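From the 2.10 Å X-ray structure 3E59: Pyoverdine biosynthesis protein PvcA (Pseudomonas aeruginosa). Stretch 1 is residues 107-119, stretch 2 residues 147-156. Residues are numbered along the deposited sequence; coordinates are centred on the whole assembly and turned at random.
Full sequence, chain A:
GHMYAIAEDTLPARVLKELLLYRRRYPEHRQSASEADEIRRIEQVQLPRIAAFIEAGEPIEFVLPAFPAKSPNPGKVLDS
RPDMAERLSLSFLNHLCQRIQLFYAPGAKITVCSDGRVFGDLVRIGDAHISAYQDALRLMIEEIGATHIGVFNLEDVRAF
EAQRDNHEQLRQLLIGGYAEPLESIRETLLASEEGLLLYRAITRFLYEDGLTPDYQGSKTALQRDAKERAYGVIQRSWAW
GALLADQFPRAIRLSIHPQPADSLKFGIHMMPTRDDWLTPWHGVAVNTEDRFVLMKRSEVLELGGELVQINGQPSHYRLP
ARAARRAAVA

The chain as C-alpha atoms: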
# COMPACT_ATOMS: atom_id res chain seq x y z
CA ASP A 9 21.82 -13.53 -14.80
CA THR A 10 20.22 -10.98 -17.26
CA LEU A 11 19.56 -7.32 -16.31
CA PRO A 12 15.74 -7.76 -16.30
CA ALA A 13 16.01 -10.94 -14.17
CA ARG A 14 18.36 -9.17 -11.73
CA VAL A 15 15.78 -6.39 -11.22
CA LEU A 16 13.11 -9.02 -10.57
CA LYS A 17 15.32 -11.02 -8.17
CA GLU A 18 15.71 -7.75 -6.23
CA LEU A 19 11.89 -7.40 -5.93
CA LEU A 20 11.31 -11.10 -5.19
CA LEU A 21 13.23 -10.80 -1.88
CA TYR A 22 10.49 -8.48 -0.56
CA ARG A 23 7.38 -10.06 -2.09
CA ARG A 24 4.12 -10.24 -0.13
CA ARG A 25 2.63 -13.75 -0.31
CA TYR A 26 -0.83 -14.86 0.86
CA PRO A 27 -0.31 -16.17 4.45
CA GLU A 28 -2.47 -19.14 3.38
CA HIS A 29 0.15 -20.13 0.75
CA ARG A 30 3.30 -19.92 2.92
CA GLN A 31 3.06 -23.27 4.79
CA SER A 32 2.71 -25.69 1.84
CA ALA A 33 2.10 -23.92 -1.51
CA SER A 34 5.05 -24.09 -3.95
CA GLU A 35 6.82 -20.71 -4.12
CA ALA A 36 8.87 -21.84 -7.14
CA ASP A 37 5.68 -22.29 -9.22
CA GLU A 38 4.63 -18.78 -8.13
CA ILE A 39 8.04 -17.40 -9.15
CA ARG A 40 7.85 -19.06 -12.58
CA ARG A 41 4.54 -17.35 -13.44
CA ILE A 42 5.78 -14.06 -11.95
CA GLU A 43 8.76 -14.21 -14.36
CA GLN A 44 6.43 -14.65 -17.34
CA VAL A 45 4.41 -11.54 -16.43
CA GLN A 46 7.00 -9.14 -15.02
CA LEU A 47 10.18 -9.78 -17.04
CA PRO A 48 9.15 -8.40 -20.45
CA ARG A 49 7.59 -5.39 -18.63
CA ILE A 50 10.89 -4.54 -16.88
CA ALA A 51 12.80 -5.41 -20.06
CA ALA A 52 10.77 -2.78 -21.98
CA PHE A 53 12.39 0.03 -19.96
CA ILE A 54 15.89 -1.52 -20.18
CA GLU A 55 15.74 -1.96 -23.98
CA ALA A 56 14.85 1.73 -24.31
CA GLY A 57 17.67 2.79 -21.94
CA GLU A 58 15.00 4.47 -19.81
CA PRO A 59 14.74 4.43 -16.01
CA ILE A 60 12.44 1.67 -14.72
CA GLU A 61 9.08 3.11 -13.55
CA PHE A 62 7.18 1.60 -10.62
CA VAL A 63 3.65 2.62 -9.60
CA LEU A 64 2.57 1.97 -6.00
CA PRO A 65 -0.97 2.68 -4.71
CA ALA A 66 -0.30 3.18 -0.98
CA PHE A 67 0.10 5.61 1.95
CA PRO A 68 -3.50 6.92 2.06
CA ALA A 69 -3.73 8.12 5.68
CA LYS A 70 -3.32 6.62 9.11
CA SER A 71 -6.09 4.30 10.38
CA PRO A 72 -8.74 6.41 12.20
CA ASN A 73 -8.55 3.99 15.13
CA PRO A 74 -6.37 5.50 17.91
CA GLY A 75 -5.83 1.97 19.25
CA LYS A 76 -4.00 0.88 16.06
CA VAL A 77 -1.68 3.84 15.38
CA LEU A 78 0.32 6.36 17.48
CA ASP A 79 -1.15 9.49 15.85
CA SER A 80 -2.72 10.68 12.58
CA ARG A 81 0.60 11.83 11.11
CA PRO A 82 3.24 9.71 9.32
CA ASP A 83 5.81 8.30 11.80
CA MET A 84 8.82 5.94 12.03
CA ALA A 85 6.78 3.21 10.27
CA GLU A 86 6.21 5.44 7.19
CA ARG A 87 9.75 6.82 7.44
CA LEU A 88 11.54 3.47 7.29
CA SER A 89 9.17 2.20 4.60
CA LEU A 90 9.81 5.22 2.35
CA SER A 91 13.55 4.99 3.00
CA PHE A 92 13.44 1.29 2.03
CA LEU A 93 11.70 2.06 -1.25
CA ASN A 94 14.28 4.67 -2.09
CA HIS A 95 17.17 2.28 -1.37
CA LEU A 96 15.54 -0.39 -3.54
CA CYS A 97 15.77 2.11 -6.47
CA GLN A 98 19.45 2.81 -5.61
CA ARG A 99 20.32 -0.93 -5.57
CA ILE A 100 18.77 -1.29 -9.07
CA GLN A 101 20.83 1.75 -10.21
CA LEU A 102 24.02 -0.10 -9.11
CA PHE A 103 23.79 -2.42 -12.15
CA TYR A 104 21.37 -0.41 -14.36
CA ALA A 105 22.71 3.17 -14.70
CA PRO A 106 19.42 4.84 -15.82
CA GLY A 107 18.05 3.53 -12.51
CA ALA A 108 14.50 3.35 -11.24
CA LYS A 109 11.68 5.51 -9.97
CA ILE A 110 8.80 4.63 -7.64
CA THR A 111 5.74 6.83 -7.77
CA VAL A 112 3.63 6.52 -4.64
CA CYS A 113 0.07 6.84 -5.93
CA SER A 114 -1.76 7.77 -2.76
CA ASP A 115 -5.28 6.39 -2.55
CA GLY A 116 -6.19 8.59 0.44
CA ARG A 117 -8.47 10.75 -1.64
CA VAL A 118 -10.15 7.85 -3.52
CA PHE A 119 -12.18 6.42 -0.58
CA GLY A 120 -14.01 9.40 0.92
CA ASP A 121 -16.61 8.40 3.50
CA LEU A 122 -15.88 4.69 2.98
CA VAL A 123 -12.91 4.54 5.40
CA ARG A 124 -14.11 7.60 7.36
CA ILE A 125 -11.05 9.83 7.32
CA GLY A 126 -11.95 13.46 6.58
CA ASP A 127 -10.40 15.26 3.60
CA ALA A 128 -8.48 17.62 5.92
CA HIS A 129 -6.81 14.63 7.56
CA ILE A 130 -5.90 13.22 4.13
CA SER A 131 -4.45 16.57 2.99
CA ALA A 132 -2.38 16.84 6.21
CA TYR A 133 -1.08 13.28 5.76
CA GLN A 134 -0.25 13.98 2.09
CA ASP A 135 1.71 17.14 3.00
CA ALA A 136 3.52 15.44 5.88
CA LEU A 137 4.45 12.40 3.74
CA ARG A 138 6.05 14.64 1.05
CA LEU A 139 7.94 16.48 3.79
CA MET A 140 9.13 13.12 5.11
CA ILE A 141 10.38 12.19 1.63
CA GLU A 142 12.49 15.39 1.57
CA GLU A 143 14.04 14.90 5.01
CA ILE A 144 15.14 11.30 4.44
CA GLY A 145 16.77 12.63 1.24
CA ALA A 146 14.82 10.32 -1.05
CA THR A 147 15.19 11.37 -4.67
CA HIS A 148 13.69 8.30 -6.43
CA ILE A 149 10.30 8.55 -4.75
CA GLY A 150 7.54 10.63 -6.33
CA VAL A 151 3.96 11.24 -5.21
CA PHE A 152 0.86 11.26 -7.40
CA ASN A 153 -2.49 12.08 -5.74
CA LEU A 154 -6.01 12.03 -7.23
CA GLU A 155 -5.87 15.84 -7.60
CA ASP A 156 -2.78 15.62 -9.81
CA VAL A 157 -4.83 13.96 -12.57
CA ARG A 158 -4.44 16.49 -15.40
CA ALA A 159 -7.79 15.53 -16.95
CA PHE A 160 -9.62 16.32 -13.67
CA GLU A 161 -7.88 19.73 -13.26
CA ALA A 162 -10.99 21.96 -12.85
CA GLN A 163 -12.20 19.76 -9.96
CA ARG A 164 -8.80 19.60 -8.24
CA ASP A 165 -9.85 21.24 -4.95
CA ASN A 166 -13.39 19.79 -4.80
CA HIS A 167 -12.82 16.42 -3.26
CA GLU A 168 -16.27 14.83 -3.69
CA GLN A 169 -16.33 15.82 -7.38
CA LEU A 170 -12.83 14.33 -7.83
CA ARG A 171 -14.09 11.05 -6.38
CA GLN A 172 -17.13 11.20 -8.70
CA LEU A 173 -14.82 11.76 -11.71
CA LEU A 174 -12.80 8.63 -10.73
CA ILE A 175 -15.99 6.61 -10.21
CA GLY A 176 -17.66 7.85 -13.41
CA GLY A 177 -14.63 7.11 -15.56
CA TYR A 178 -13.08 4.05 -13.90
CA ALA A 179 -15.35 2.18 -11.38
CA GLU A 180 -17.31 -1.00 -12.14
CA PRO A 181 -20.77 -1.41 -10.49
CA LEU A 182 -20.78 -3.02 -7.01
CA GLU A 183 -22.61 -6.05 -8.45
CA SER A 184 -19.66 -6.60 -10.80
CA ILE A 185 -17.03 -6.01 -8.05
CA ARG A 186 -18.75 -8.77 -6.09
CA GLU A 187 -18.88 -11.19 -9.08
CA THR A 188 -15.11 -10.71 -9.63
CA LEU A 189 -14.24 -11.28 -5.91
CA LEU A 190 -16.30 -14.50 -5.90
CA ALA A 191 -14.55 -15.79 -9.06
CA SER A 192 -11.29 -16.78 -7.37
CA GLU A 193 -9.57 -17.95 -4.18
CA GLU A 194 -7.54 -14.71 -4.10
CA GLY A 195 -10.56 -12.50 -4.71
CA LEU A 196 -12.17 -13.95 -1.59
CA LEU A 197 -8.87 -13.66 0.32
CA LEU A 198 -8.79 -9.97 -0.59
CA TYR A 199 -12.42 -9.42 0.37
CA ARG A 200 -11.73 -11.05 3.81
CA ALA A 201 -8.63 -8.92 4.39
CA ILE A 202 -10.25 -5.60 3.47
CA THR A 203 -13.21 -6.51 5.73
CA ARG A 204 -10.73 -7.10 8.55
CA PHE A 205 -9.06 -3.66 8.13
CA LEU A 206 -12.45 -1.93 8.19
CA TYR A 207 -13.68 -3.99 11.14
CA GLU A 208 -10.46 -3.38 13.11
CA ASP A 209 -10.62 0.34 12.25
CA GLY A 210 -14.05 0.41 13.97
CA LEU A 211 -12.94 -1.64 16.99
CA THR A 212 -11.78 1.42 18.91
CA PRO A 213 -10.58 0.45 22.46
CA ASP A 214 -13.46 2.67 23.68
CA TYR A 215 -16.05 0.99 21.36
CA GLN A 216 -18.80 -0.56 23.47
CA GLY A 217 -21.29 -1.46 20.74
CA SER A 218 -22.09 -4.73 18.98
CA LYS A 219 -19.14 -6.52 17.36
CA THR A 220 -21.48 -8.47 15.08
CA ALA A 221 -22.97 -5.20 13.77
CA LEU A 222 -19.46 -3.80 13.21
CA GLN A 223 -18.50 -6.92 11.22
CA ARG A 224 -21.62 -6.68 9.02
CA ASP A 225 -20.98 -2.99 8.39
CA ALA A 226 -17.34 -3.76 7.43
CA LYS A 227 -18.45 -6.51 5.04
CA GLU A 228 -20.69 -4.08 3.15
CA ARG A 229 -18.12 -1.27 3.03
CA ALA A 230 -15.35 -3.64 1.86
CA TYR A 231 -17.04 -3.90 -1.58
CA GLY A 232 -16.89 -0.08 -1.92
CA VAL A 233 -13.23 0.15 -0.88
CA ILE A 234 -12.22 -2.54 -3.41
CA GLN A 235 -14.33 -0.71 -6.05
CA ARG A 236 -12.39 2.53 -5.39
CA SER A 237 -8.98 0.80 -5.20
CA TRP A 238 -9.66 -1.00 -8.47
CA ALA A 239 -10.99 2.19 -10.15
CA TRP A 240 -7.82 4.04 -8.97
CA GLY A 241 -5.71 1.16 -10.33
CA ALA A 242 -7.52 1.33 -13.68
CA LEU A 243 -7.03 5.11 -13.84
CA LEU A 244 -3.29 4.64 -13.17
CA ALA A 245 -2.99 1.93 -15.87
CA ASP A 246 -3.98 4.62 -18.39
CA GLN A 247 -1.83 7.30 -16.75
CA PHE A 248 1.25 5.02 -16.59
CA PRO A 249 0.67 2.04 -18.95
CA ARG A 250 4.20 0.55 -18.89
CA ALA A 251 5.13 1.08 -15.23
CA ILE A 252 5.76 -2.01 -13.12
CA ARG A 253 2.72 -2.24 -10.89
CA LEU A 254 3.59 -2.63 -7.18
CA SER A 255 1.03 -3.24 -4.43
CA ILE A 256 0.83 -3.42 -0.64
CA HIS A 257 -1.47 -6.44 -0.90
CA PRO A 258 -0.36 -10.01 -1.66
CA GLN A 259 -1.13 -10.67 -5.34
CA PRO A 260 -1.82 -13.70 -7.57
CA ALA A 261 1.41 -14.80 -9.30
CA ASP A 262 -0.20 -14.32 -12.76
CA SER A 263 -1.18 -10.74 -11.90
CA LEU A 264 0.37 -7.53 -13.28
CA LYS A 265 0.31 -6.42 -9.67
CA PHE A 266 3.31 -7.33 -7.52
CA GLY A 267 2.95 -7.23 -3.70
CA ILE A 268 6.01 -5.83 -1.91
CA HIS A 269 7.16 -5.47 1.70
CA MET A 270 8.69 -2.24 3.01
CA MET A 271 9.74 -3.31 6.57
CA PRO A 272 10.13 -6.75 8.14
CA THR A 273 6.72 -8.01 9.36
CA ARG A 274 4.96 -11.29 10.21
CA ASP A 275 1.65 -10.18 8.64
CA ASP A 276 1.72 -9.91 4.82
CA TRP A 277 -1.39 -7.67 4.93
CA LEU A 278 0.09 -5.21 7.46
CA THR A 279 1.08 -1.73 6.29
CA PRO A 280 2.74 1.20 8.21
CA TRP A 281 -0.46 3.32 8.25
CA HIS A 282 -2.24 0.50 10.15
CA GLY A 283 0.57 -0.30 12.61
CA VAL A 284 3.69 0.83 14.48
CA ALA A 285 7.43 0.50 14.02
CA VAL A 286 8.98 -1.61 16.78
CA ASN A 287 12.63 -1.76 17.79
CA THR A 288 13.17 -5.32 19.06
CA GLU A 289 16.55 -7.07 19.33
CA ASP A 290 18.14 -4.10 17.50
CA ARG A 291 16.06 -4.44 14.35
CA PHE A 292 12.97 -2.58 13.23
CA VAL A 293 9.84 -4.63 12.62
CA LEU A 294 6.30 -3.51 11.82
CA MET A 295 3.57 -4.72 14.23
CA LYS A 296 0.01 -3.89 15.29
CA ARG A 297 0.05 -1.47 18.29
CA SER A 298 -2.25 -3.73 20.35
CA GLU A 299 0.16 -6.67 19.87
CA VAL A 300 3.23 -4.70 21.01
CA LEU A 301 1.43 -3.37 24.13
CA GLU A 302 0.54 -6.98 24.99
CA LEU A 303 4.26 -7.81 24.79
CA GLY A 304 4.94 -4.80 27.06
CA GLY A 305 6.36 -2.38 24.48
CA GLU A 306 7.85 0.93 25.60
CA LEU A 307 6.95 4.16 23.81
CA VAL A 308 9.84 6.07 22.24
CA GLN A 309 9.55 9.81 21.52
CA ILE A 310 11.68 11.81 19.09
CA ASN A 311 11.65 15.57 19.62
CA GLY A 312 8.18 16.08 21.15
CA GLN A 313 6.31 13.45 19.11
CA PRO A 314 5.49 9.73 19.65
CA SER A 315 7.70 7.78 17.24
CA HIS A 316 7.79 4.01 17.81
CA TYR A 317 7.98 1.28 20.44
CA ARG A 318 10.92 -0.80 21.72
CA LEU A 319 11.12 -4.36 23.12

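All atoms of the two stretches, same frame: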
# COMPACT_ATOMS: atom_id res chain seq x y z
N GLY A 107 18.62 3.65 -13.84
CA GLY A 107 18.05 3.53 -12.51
C GLY A 107 16.57 3.19 -12.50
O GLY A 107 16.06 2.54 -13.42
N ALA A 108 15.90 3.64 -11.45
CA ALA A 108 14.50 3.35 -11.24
C ALA A 108 13.81 4.44 -10.41
O ALA A 108 14.45 5.20 -9.67
CB ALA A 108 14.34 1.98 -10.57
N LYS A 109 12.50 4.49 -10.56
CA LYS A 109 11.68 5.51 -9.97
C LYS A 109 10.46 4.79 -9.41
O LYS A 109 9.91 3.90 -10.07
CB LYS A 109 11.27 6.47 -11.09
CG LYS A 109 10.57 7.74 -10.69
CD LYS A 109 10.17 8.49 -11.96
CE LYS A 109 9.75 9.91 -11.67
NZ LYS A 109 10.13 10.77 -12.84
N ILE A 110 10.07 5.12 -8.18
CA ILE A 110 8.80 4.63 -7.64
C ILE A 110 7.89 5.81 -7.37
O ILE A 110 8.23 6.72 -6.59
CB ILE A 110 8.97 3.78 -6.34
CG1 ILE A 110 9.81 2.53 -6.61
CG2 ILE A 110 7.57 3.38 -5.75
CD1 ILE A 110 10.21 1.75 -5.33
N THR A 111 6.74 5.81 -8.03
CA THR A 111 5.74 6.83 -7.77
C THR A 111 4.70 6.26 -6.81
O THR A 111 3.99 5.30 -7.13
CB THR A 111 5.06 7.32 -9.07
OG1 THR A 111 6.07 7.80 -9.97
CG2 THR A 111 4.09 8.46 -8.77
N VAL A 112 4.64 6.86 -5.62
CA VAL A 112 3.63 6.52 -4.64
C VAL A 112 2.33 7.18 -5.09
O VAL A 112 2.22 8.40 -5.13
CB VAL A 112 4.03 6.99 -3.22
CG1 VAL A 112 2.85 6.89 -2.25
CG2 VAL A 112 5.20 6.17 -2.70
N CYS A 113 1.35 6.35 -5.46
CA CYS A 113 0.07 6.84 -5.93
C CYS A 113 -0.95 6.76 -4.80
O CYS A 113 -1.73 5.82 -4.70
CB CYS A 113 -0.37 6.07 -7.19
SG CYS A 113 0.78 6.31 -8.61
N SER A 114 -0.92 7.76 -3.94
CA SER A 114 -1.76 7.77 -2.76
C SER A 114 -3.22 7.58 -3.10
O SER A 114 -3.77 8.25 -3.98
CB SER A 114 -1.57 9.08 -1.99
OG SER A 114 -2.53 9.14 -0.94
N ASP A 115 -3.85 6.65 -2.39
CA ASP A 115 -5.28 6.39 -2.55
C ASP A 115 -6.11 7.01 -1.42
O ASP A 115 -7.27 6.64 -1.22
CB ASP A 115 -5.56 4.88 -2.70
CG ASP A 115 -4.84 4.01 -1.64
OD1 ASP A 115 -3.99 4.49 -0.86
OD2 ASP A 115 -5.14 2.81 -1.62
N GLY A 116 -5.52 7.96 -0.71
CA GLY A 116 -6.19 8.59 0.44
C GLY A 116 -7.45 9.29 0.01
O GLY A 116 -8.48 9.18 0.65
N ARG A 117 -7.36 9.99 -1.12
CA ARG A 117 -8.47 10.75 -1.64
C ARG A 117 -9.55 9.88 -2.28
O ARG A 117 -10.69 10.31 -2.34
CB ARG A 117 -7.98 11.81 -2.63
CG ARG A 117 -8.99 12.93 -2.93
CD ARG A 117 -9.12 13.90 -1.76
NE ARG A 117 -7.93 14.73 -1.60
CZ ARG A 117 -7.64 15.43 -0.51
NH1 ARG A 117 -8.45 15.39 0.54
NH2 ARG A 117 -6.53 16.15 -0.47
N VAL A 118 -9.21 8.68 -2.73
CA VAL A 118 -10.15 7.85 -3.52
C VAL A 118 -11.36 7.31 -2.72
O VAL A 118 -12.44 7.11 -3.29
CB VAL A 118 -9.45 6.69 -4.36
CG1 VAL A 118 -8.15 7.16 -5.00
CG2 VAL A 118 -9.24 5.44 -3.54
N PHE A 119 -11.17 7.10 -1.42
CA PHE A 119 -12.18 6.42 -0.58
C PHE A 119 -13.35 7.30 -0.11
O PHE A 119 -14.53 6.91 -0.20
CB PHE A 119 -11.52 5.73 0.61
CG PHE A 119 -10.41 4.78 0.20
CD1 PHE A 119 -9.13 4.91 0.73
CD2 PHE A 119 -10.65 3.75 -0.71
CE1 PHE A 119 -8.10 4.04 0.36
CE2 PHE A 119 -9.62 2.88 -1.10
CZ PHE A 119 -8.35 3.03 -0.56
N THR A 147 15.33 10.72 -3.39
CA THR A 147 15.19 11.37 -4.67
C THR A 147 14.52 10.49 -5.74
O THR A 147 14.27 10.96 -6.86
CB THR A 147 16.56 11.86 -5.21
OG1 THR A 147 17.38 10.73 -5.49
CG2 THR A 147 17.26 12.77 -4.21
N HIS A 148 14.25 9.22 -5.43
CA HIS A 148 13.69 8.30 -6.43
C HIS A 148 12.22 8.00 -6.16
O HIS A 148 11.61 7.15 -6.81
CB HIS A 148 14.52 7.03 -6.54
CG HIS A 148 15.99 7.29 -6.75
ND1 HIS A 148 16.94 7.01 -5.80
CD2 HIS A 148 16.65 7.86 -7.78
CE1 HIS A 148 18.13 7.38 -6.23
NE2 HIS A 148 17.99 7.90 -7.44
N ILE A 149 11.67 8.73 -5.20
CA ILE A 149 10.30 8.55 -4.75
C ILE A 149 9.48 9.77 -5.13
O ILE A 149 9.75 10.88 -4.67
CB ILE A 149 10.22 8.28 -3.20
CG1 ILE A 149 11.12 7.11 -2.80
CG2 ILE A 149 8.78 7.99 -2.75
CD1 ILE A 149 10.91 5.82 -3.62
N GLY A 150 8.50 9.57 -6.00
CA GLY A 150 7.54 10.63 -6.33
C GLY A 150 6.18 10.36 -5.71
O GLY A 150 5.92 9.26 -5.24
N VAL A 151 5.33 11.38 -5.69
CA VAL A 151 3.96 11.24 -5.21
C VAL A 151 3.00 11.69 -6.30
O VAL A 151 3.23 12.70 -6.96
CB VAL A 151 3.70 12.03 -3.88
CG1 VAL A 151 2.30 11.77 -3.37
CG2 VAL A 151 4.69 11.63 -2.79
N PHE A 152 1.93 10.92 -6.49
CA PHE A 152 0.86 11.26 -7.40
C PHE A 152 -0.46 11.05 -6.65
O PHE A 152 -0.79 9.93 -6.28
CB PHE A 152 0.94 10.36 -8.64
CG PHE A 152 -0.04 10.70 -9.72
CD1 PHE A 152 0.23 11.73 -10.63
CD2 PHE A 152 -1.22 9.98 -9.86
CE1 PHE A 152 -0.67 12.05 -11.64
CE2 PHE A 152 -2.14 10.29 -10.87
CZ PHE A 152 -1.87 11.32 -11.76
N ASN A 153 -1.19 12.14 -6.42
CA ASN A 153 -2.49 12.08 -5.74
C ASN A 153 -3.62 12.18 -6.77
O ASN A 153 -3.37 12.50 -7.93
CB ASN A 153 -2.61 13.21 -4.71
CG ASN A 153 -1.41 13.30 -3.78
OD1 ASN A 153 -0.63 14.26 -3.82
ND2 ASN A 153 -1.24 12.29 -2.96
N LEU A 154 -4.85 11.91 -6.34
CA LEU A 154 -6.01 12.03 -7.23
C LEU A 154 -6.13 13.42 -7.88
O LEU A 154 -6.57 13.53 -9.03
CB LEU A 154 -7.30 11.66 -6.50
CG LEU A 154 -8.63 11.56 -7.28
CD1 LEU A 154 -8.53 10.70 -8.54
CD2 LEU A 154 -9.76 11.08 -6.37
N GLU A 155 -5.74 14.46 -7.14
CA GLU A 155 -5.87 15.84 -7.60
C GLU A 155 -4.82 16.25 -8.62
O GLU A 155 -4.92 17.31 -9.23
CB GLU A 155 -5.88 16.83 -6.43
CG GLU A 155 -4.77 16.66 -5.42
CD GLU A 155 -5.17 15.81 -4.23
OE1 GLU A 155 -5.87 14.78 -4.41
OE2 GLU A 155 -4.78 16.17 -3.10
N ASP A 156 -3.82 15.39 -8.81
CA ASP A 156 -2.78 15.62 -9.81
C ASP A 156 -3.18 15.13 -11.20
O ASP A 156 -2.46 15.37 -12.17
CB ASP A 156 -1.46 14.98 -9.38
CG ASP A 156 -0.96 15.52 -8.05
OD1 ASP A 156 -1.13 16.73 -7.79
OD2 ASP A 156 -0.40 14.73 -7.26
O HOH W 1 -5.24 10.32 -3.78

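The two stretches are joined chiefly by a parallel ladder of four backbone hydrogen bonds. Ile110 N donates to His148 O (2.9 Å) and Ile110 O accepts from Gly150 N (2.9 Å); two residues on, Val112 N donates to Gly150 O (2.7 Å) and Val112 O accepts from Phe152 N (2.9 Å). In stretch 1 both bonds of each pair thus fall on one residue, as the parallel arrangement requires, while Thr111 between them turns its amide and carbonyl away from the partner strand. The same carbonyls also receive CA-H...O contacts, among them Ile149 CA to Ile110 O and Val151 CA to Val112 O, both 3.3 Å.

Beyond the strands, Arg117 and Glu155 form a salt bridge. Arg117 NH2 donates to Glu155 OE2 at 3.2 Å, and a weak bond runs from Arg117 NE to Glu155 OE1 at 3.5 Å. The carboxylate therefore meets the guanidinium at its edge, with both N-H groups directed almost straight at the oxygens. Between these regions the backbones separate and a water fills the gap: it donates to Ser114 O (2.5 Å) and accepts from Leu154 N (3.0 Å), with a weaker bond from Arg117 N (3.4 Å). Nearby, Asn153 ND2 lies 3.4 Å from Ser114 CB and is buried without a polar partner.

Apolar packing follows the alternation of the strands. Ile110, Val112, Ile149 and Val151 share one face of the sheet, where Ile149 CD1 approaches Ile110 CB (3.9 Å) and Ile149 CG2 meets Val112 CG2 (4.0 Å). On the other face, Gly150 offers no side chain beside Thr111, whose CG2 instead reaches Phe152 CB at 3.7 Å. Cys113 SG lies 4.1 Å from Phe152 CB, oblique to the ring. Farther along, Leu154 CB packs against Arg117 CB (3.9 Å), and Leu154 CD2 approaches Val118 CG1 more loosely (4.5 Å).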